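Local coordinates for protein N-acetylneuraminate lyase (Fusobacterium nucleatum subsp. nucleatum ATCC 25586, PDB 5ZKA) that adopts the TIM-barrel fold of the dihydrodipicolinate synthetase family, a single parallel barrel ringed by helices, at residues I97-A102 against K133-T138; G55-G60 against C116-T121; Y108-G113 against T143-I148. All blocks are in the same frame, centred on the assembly; numbering follows the deposited sequence.

Interaction 1: residues I97-A102 against K133-T138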
loop_
_atom_site.group_PDB
_atom_site.type_symbol
_atom_site.label_atom_id
_atom_site.label_comp_id
_atom_site.label_asym_id
_atom_site.label_seq_id
_atom_site.Cartn_x
_atom_site.Cartn_y
_atom_site.Cartn_z
ATOM N N ILE A 97 16.559 21.993 -6.058
ATOM C CA ILE A 97 17.942 21.559 -5.834
ATOM C C ILE A 97 18.768 22.730 -5.324
ATOM O O ILE A 97 19.766 22.532 -4.625
ATOM C CB ILE A 97 18.578 20.973 -7.117
ATOM C CG1 ILE A 97 17.701 19.879 -7.731
ATOM C CG2 ILE A 97 20.003 20.411 -6.833
ATOM C CD1 ILE A 97 18.138 19.502 -9.148
ATOM N N ASN A 98 18.342 23.953 -5.638
ATOM C CA ASN A 98 19.042 25.180 -5.269
ATOM C C ASN A 98 18.414 25.721 -3.991
ATOM O O ASN A 98 17.309 26.279 -4.023
ATOM C CB ASN A 98 18.941 26.182 -6.418
ATOM C CG ASN A 98 19.588 27.519 -6.109
ATOM O OD1 ASN A 98 19.919 27.820 -4.971
ATOM N ND2 ASN A 98 19.742 28.347 -7.140
ATOM N N LEU A 99 19.126 25.571 -2.867
ATOM C CA LEU A 99 18.586 26.023 -1.588
ATOM C C LEU A 99 18.389 27.537 -1.567
ATOM O O LEU A 99 17.403 28.032 -0.998
ATOM C CB LEU A 99 19.501 25.584 -0.446
ATOM C CG LEU A 99 19.094 25.930 0.994
ATOM C CD1 LEU A 99 17.634 25.571 1.289
ATOM C CD2 LEU A 99 20.035 25.230 1.996
ATOM N N ASN A 100 19.314 28.288 -2.179
ATOM C CA ASN A 100 19.156 29.743 -2.268
ATOM C C ASN A 100 17.860 30.125 -2.990
ATOM O O ASN A 100 17.201 31.113 -2.629
ATOM C CB ASN A 100 20.356 30.358 -2.984
ATOM C CG ASN A 100 21.600 30.458 -2.090
ATOM O OD1 ASN A 100 21.662 29.865 -1.014
ATOM N ND2 ASN A 100 22.591 31.203 -2.549
ATOM N N GLU A 101 17.485 29.367 -4.027
ATOM C CA GLU A 101 16.209 29.616 -4.695
ATOM C C GLU A 101 15.040 29.289 -3.776
ATOM O O GLU A 101 14.043 30.023 -3.741
ATOM C CB GLU A 101 16.103 28.795 -5.986
ATOM C CG GLU A 101 14.815 29.080 -6.783
ATOM C CD GLU A 101 14.537 28.060 -7.878
ATOM O OE1 GLU A 101 15.114 26.949 -7.831
ATOM O OE2 GLU A 101 13.731 28.377 -8.787
ATOM N N ALA A 102 15.149 28.187 -3.030
ATOM C CA ALA A 102 14.069 27.763 -2.146
ATOM C C ALA A 102 13.788 28.816 -1.080
ATOM O O ALA A 102 12.625 29.106 -0.770
ATOM C CB ALA A 102 14.422 26.415 -1.505
ATOM N N LYS A 133 18.168 17.652 6.311
ATOM C CA LYS A 133 17.636 18.301 7.504
ATOM C C LYS A 133 17.991 19.782 7.518
ATOM O O LYS A 133 17.148 20.637 7.818
ATOM C CB LYS A 133 18.186 17.605 8.757
ATOM C CG LYS A 133 17.593 18.111 10.069
ATOM C CD LYS A 133 18.048 17.231 11.237
ATOM C CE LYS A 133 17.610 17.805 12.571
ATOM N NZ LYS A 133 18.401 17.240 13.698
ATOM N N ASP A 134 19.250 20.100 7.210
ATOM C CA ASP A 134 19.688 21.492 7.149
ATOM C C ASP A 134 18.860 22.281 6.146
ATOM O O ASP A 134 18.526 23.452 6.375
ATOM C CB ASP A 134 21.168 21.522 6.767
ATOM C CG ASP A 134 21.793 22.895 6.902
ATOM O OD1 ASP A 134 21.136 23.825 7.419
ATOM O OD2 ASP A 134 22.964 23.028 6.483
ATOM N N TYR A 135 18.537 21.651 5.017
ATOM C CA TYR A 135 17.740 22.298 3.980
ATOM C C TYR A 135 16.366 22.678 4.511
ATOM O O TYR A 135 15.940 23.832 4.390
ATOM C CB TYR A 135 17.668 21.348 2.784
ATOM C CG TYR A 135 16.583 21.496 1.739
ATOM C CD1 TYR A 135 15.327 20.918 1.918
ATOM C CD2 TYR A 135 16.855 22.104 0.518
ATOM C CE1 TYR A 135 14.356 20.997 0.938
ATOM C CE2 TYR A 135 15.883 22.176 -0.480
ATOM C CZ TYR A 135 14.640 21.626 -0.257
ATOM O OH TYR A 135 13.678 21.677 -1.240
ATOM N N TYR A 136 15.675 21.728 5.145
ATOM C CA TYR A 136 14.351 22.017 5.689
ATOM C C TYR A 136 14.426 23.062 6.790
ATOM O O TYR A 136 13.645 24.021 6.806
ATOM C CB TYR A 136 13.707 20.736 6.206
ATOM C CG TYR A 136 13.106 19.921 5.081
ATOM C CD1 TYR A 136 12.064 20.439 4.308
ATOM C CD2 TYR A 136 13.592 18.653 4.776
ATOM C CE1 TYR A 136 11.510 19.703 3.265
ATOM C CE2 TYR A 136 13.046 17.912 3.742
ATOM C CZ TYR A 136 12.007 18.450 2.990
ATOM O OH TYR A 136 11.457 17.739 1.955
ATOM N N GLU A 137 15.362 22.896 7.722
ATOM C CA GLU A 137 15.440 23.834 8.834
ATOM C C GLU A 137 15.807 25.225 8.353
ATOM O O GLU A 137 15.352 26.217 8.935
ATOM C CB GLU A 137 16.445 23.339 9.877
ATOM C CG GLU A 137 16.151 21.926 10.352
ATOM C CD GLU A 137 16.102 21.802 11.854
ATOM O OE1 GLU A 137 17.149 21.489 12.458
ATOM O OE2 GLU A 137 15.009 22.005 12.424
ATOM N N THR A 138 16.620 25.313 7.296
ATOM C CA THR A 138 17.022 26.615 6.776
ATOM C C THR A 138 15.838 27.343 6.149
ATOM O O THR A 138 15.646 28.543 6.375
ATOM C CB THR A 138 18.159 26.449 5.761
ATOM O OG1 THR A 138 19.331 25.936 6.418
ATOM C CG2 THR A 138 18.487 27.772 5.083
#
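Leu99, in the first turn of helix 99-112, lays its CD1 branch against the ring of Tyr135 on helix 129-143, with CD1 3.6 Å from Tyr135 CD2. The two side chains pass alongside each other, running opposite ways, and the methyl meets the ring obliquely. CG of Leu99 stands anti to the backbone N (chi1 -178°), which carries the branched end across to the neighbouring helix although the CB itself does not aim there. This methyl on the ring is the tight, apolar part of the contact. The same CD1 also lies 3.9 Å from Tyr135 O, whereas the buried Ala102 faces residues 133-138 without touching them. On the outer side the packing thins. Leu99 CD2 and Thr138 CG2 come no nearer than 4.3 Å, and the neighbouring Asp134 and Asn100 are exposed, marking the solvent side. Thr138 turns its hydroxyl back to its own helix, where OG1 donates to Asp134 O at 2.6 Å; Thr138 N reaches that oxygen from the opposite face of its plane. The start of helix 99-112 is fixed by Asn98 at the N-cap, whose OD1 accepts from Glu101 N at 3.0 Å, the donor standing well above the carbonyl plane. Ile139, next to Thr138 and one turn on from Tyr135, packs on both Leu99 and Ala102. Tyr135 OH accepts from Ser96 N, in the loop leading into helix 99-112, and makes a weak hydrogen bond to Val120 O, so helix 129-143 rests on strand 117-120 with helix 99-112 packed beside it.

Interaction 2: residues G55-G60 against C116-T121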
loop_
_atom_site.group_PDB
_atom_site.type_symbol
_atom_site.label_atom_id
_atom_site.label_comp_id
_atom_site.label_asym_id
_atom_site.label_seq_id
_atom_site.Cartn_x
_atom_site.Cartn_y
_atom_site.Cartn_z
ATOM N N GLY A 55 -8.434 22.972 -0.521
ATOM C CA GLY A 55 -7.191 23.718 -0.615
ATOM C C GLY A 55 -6.580 23.576 -1.989
ATOM O O GLY A 55 -7.005 22.748 -2.802
ATOM N N LEU A 56 -5.582 24.424 -2.248
ATOM C CA LEU A 56 -4.776 24.343 -3.459
ATOM C C LEU A 56 -3.315 24.186 -3.066
ATOM O O LEU A 56 -2.830 24.897 -2.180
ATOM C CB LEU A 56 -4.954 25.584 -4.342
ATOM C CG LEU A 56 -6.346 25.783 -4.947
ATOM C CD1 LEU A 56 -6.424 27.107 -5.694
ATOM C CD2 LEU A 56 -6.707 24.623 -5.871
ATOM N N TYR A 57 -2.635 23.237 -3.709
ATOM C CA TYR A 57 -1.202 23.022 -3.564
ATOM C C TYR A 57 -0.527 23.630 -4.786
ATOM O O TYR A 57 -0.637 23.093 -5.892
ATOM C CB TYR A 57 -0.919 21.528 -3.443
ATOM C CG TYR A 57 0.482 21.163 -3.070
ATOM C CD1 TYR A 57 0.888 21.151 -1.742
ATOM C CD2 TYR A 57 1.391 20.765 -4.044
ATOM C CE1 TYR A 57 2.182 20.769 -1.395
ATOM C CE2 TYR A 57 2.676 20.389 -3.705
ATOM C CZ TYR A 57 3.063 20.395 -2.383
ATOM O OH TYR A 57 4.343 20.007 -2.054
ATOM N N VAL A 58 0.128 24.773 -4.601
ATOM C CA VAL A 58 0.612 25.585 -5.711
ATOM C C VAL A 58 2.112 25.376 -5.859
ATOM O O VAL A 58 2.855 25.437 -4.872
ATOM C CB VAL A 58 0.283 27.070 -5.498
ATOM C CG1 VAL A 58 0.695 27.879 -6.721
ATOM C CG2 VAL A 58 -1.222 27.247 -5.217
ATOM N N GLY A 59 2.554 25.122 -7.088
ATOM C CA GLY A 59 3.966 24.976 -7.370
ATOM C C GLY A 59 4.505 23.575 -7.213
ATOM O O GLY A 59 5.721 23.412 -7.076
ATOM N N GLY A 60 3.640 22.557 -7.216
ATOM C CA GLY A 60 4.089 21.185 -7.103
ATOM C C GLY A 60 4.513 20.593 -8.438
ATOM O O GLY A 60 4.560 21.262 -9.474
ATOM N N CYS A 116 1.587 28.602 4.577
ATOM C CA CYS A 116 2.202 27.296 4.716
ATOM C C CYS A 116 3.022 27.028 3.465
ATOM O O CYS A 116 2.565 27.302 2.347
ATOM C CB CYS A 116 1.154 26.199 4.922
ATOM S SG CYS A 116 1.904 24.604 5.323
ATOM N N LEU A 117 4.229 26.506 3.670
ATOM C CA LEU A 117 5.146 26.124 2.608
ATOM C C LEU A 117 5.212 24.611 2.507
ATOM O O LEU A 117 4.828 23.887 3.425
ATOM C CB LEU A 117 6.565 26.648 2.870
ATOM C CG LEU A 117 6.774 28.136 3.145
ATOM C CD1 LEU A 117 8.272 28.420 3.351
ATOM C CD2 LEU A 117 6.230 28.946 2.000
ATOM N N SER A 118 5.723 24.150 1.372
ATOM C CA SER A 118 6.125 22.765 1.192
ATOM C C SER A 118 7.435 22.771 0.422
ATOM O O SER A 118 7.771 23.749 -0.247
ATOM C CB SER A 118 5.051 21.955 0.447
ATOM O OG SER A 118 5.271 20.566 0.576
ATOM N N ALA A 119 8.196 21.684 0.527
ATOM C CA ALA A 119 9.460 21.634 -0.201
ATOM C C ALA A 119 9.819 20.184 -0.471
ATOM O O ALA A 119 9.937 19.392 0.469
ATOM C CB ALA A 119 10.580 22.330 0.577
ATOM N N VAL A 120 10.012 19.848 -1.750
ATOM C CA VAL A 120 10.458 18.504 -2.093
ATOM C C VAL A 120 11.839 18.257 -1.483
ATOM O O VAL A 120 12.634 19.185 -1.289
ATOM C CB VAL A 120 10.477 18.320 -3.620
ATOM C CG1 VAL A 120 11.413 19.337 -4.273
ATOM C CG2 VAL A 120 10.854 16.880 -3.996
ATOM N N THR A 121 12.125 16.998 -1.151
ATOM C CA THR A 121 13.476 16.676 -0.715
ATOM C C THR A 121 14.468 17.084 -1.804
ATOM O O THR A 121 14.203 16.878 -2.993
ATOM C CB THR A 121 13.612 15.181 -0.406
ATOM O OG1 THR A 121 13.245 14.413 -1.560
ATOM C CG2 THR A 121 12.705 14.790 0.764
#
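Both side chains of this contact, Tyr57 and Ser118, leave their strands with the first torsion close to 180°. CG of Tyr57 lies anti to its N at chi1 -171°, and chi2 of 84° turns the ring roughly square to the CA-CB-CG plane; on the other strand, OG of Ser118 takes the matching anti position at chi1 -165°. The phenol therefore extends from strand 55-58 across to strand 117-120, where the CB of Ser118 points back toward it. The hydroxyls meet at the far end of the tyrosine: Tyr57 OH donates to Ser118 OG at 2.8 Å. That oxygen lies at the edge of the ring, in its plane, whereas Ser118 CB approaches obliquely, 3.6 Å from Tyr57 CE1 and 3.2 Å from Tyr57 OH. The rest of the two segments stays apart, and the buried surface comes almost wholly from these two residues.

Strand 89-93 lies between the two strands in the parallel sheet, so the tyrosine reaches past one intervening strand, whose Ile91 touches both Tyr57 and Ser118 and whose Gln93 packs on Tyr57. Tyr150, from strand 147-150, touches Tyr57 and Ser118 as well, placing the pair among inward-facing side chains of the barrel.

Ser118 OG is also hydrogen-bonded to Ile148 O on the next strand. Because it accepts from the phenol, its own proton is then available for that carbonyl, giving a chain of hydrogen bonds from Tyr57 through Ser118 to Ile148 O. Both hydroxyls are buried, and this arrangement gives the serine oxygen a partner on each of two other strands.

Interaction 3: residues Y108-G113 against T143-I148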
loop_
_atom_site.group_PDB
_atom_site.type_symbol
_atom_site.label_atom_id
_atom_site.label_comp_id
_atom_site.label_asym_id
_atom_site.label_seq_id
_atom_site.Cartn_x
_atom_site.Cartn_y
_atom_site.Cartn_z
ATOM N N TYR A 108 9.346 35.098 -0.656
ATOM C CA TYR A 108 8.458 35.824 -1.555
ATOM C C TYR A 108 7.002 35.416 -1.350
ATOM O O TYR A 108 6.114 36.276 -1.274
ATOM C CB TYR A 108 8.895 35.593 -2.999
ATOM C CG TYR A 108 8.033 36.295 -4.018
ATOM C CD1 TYR A 108 8.249 37.631 -4.329
ATOM C CD2 TYR A 108 7.014 35.619 -4.679
ATOM C CE1 TYR A 108 7.469 38.276 -5.263
ATOM C CE2 TYR A 108 6.235 36.255 -5.615
ATOM C CZ TYR A 108 6.465 37.580 -5.900
ATOM O OH TYR A 108 5.689 38.217 -6.831
ATOM N N VAL A 109 6.728 34.111 -1.247
ATOM C CA VAL A 109 5.336 33.710 -1.073
ATOM C C VAL A 109 4.856 34.008 0.340
ATOM O O VAL A 109 3.666 34.278 0.553
ATOM C CB VAL A 109 5.134 32.233 -1.447
ATOM C CG1 VAL A 109 5.619 31.999 -2.862
ATOM C CG2 VAL A 109 5.849 31.298 -0.470
ATOM N N THR A 110 5.754 33.987 1.323
ATOM C CA THR A 110 5.358 34.397 2.665
ATOM C C THR A 110 4.902 35.851 2.671
ATOM O O THR A 110 3.879 36.185 3.280
ATOM C CB THR A 110 6.512 34.157 3.640
ATOM O OG1 THR A 110 6.815 32.756 3.663
ATOM C CG2 THR A 110 6.145 34.600 5.038
ATOM N N LYS A 111 5.620 36.719 1.945
ATOM C CA LYS A 111 5.228 38.122 1.836
ATOM C C LYS A 111 3.897 38.277 1.105
ATOM O O LYS A 111 3.114 39.183 1.419
ATOM C CB LYS A 111 6.335 38.915 1.131
ATOM C CG LYS A 111 6.052 40.412 0.973
ATOM C CD LYS A 111 7.202 41.126 0.275
ATOM C CE LYS A 111 6.955 42.634 0.157
ATOM N NZ LYS A 111 6.044 42.984 -0.971
ATOM N N LEU A 112 3.627 37.414 0.119
ATOM C CA LEU A 112 2.348 37.448 -0.590
ATOM C C LEU A 112 1.183 37.056 0.309
ATOM O O LEU A 112 0.047 37.438 0.029
ATOM C CB LEU A 112 2.380 36.516 -1.810
ATOM C CG LEU A 112 3.173 36.914 -3.062
ATOM C CD1 LEU A 112 3.082 35.817 -4.107
ATOM C CD2 LEU A 112 2.731 38.247 -3.658
ATOM N N GLY A 113 1.433 36.293 1.367
ATOM C CA GLY A 113 0.369 35.932 2.283
ATOM C C GLY A 113 0.107 34.444 2.400
ATOM O O GLY A 113 -0.842 34.031 3.075
ATOM N N THR A 143 12.298 31.892 6.576
ATOM C CA THR A 143 10.972 32.416 6.255
ATOM C C THR A 143 10.094 32.650 7.477
ATOM O O THR A 143 9.193 33.488 7.422
ATOM C CB THR A 143 10.221 31.462 5.304
ATOM O OG1 THR A 143 9.991 30.206 5.955
ATOM C CG2 THR A 143 11.024 31.225 4.029
ATOM N N GLY A 144 10.308 31.920 8.570
ATOM C CA GLY A 144 9.383 31.969 9.688
ATOM C C GLY A 144 8.044 31.315 9.420
ATOM O O GLY A 144 7.115 31.480 10.216
ATOM N N ASN A 145 7.917 30.572 8.330
ATOM C CA ASN A 145 6.648 30.008 7.901
ATOM C C ASN A 145 6.608 28.523 8.254
ATOM O O ASN A 145 7.617 27.921 8.635
ATOM C CB ASN A 145 6.457 30.232 6.393
ATOM C CG ASN A 145 4.993 30.394 5.995
ATOM O OD1 ASN A 145 4.093 29.877 6.656
ATOM N ND2 ASN A 145 4.755 31.123 4.905
ATOM N N TYR A 146 5.417 27.936 8.138
ATOM C CA TYR A 146 5.236 26.511 8.391
ATOM C C TYR A 146 5.652 25.701 7.173
ATOM O O TYR A 146 5.669 26.193 6.043
ATOM C CB TYR A 146 3.779 26.188 8.738
ATOM C CG TYR A 146 3.293 26.853 10.003
ATOM C CD1 TYR A 146 3.915 26.612 11.217
ATOM C CD2 TYR A 146 2.220 27.732 9.978
ATOM C CE1 TYR A 146 3.483 27.224 12.375
ATOM C CE2 TYR A 146 1.778 28.351 11.132
ATOM C CZ TYR A 146 2.413 28.093 12.328
ATOM O OH TYR A 146 1.976 28.706 13.481
ATOM N N MET A 147 5.970 24.431 7.413
ATOM C CA MET A 147 6.577 23.598 6.384
ATOM C C MET A 147 5.934 22.222 6.360
ATOM O O MET A 147 5.764 21.595 7.408
ATOM C CB MET A 147 8.087 23.443 6.621
ATOM C CG MET A 147 8.768 22.409 5.725
ATOM S SD MET A 147 8.772 22.862 3.967
ATOM C CE MET A 147 9.792 24.345 4.000
ATOM N N ILE A 148 5.594 21.757 5.163
ATOM C CA ILE A 148 5.167 20.379 4.940
ATOM C C ILE A 148 6.252 19.708 4.110
ATOM O O ILE A 148 6.596 20.189 3.023
ATOM C CB ILE A 148 3.790 20.320 4.253
ATOM C CG1 ILE A 148 2.694 20.726 5.236
ATOM C CG2 ILE A 148 3.486 18.938 3.758
ATOM C CD1 ILE A 148 1.418 21.114 4.539
#
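Thr110 OG1, near the end of helix 99-112, is gripped from two directions: Asn145 ND2 donates to it at 2.9 Å, and it is hydrogen-bonded to Gly106 O one turn back in its own helix. The bond from the amide is nearly straight, 164° at the hydrogen, and the hydroxyl lies close to the amide plane of Asn145. Thr110 CG2 packs alongside, 3.7 Å from Asn145 ND2, while Thr143 CB comes to 4.0 Å from Thr110 OG1. The amide is held at both ends, since Asn145 ND2 also bonds to Tyr114 O and Asn145 OD1 accepts from Tyr146 N at 2.8 Å, which should limit its rotation. Thr143 OG1 accepts from Asn145 N at 3.2 Å, forming an ST turn, and is bonded to Ile139 O within the helix as well. Gly144, with positive phi, ends helix 129-143 here, and Gly113 closes helix 99-112 in a Schellman motif whose two backbone bonds are weak. The contact thus joins the C-terminal ends of two successive outer helices, as expected where helices on the outside of a TIM barrel run back into its strands.

The first contact segment from the N terminus lies on strand 55-58, which interaction 2 later joins to strand 117-120 after 55 intervening residues. Within that span the chain enters helix 99-112, whose start serves interaction 1 and whose end serves interaction 3. Helix 129-143 returns to the start of helix 99-112, closing interaction 1 over 30 residues, and the turn before strand 147-150 closes interaction 3 over 29. All three cross pairwise along the chain. Interactions 1 and 3 tie the same two outer helices near opposite ends, while interaction 2 lies inside the barrel. Leu117 N to Tyr146 O links interactions 2 and 3 along the sheet, and Ala119 O to Tyr136 OH joins the barrel strand to the outer helix.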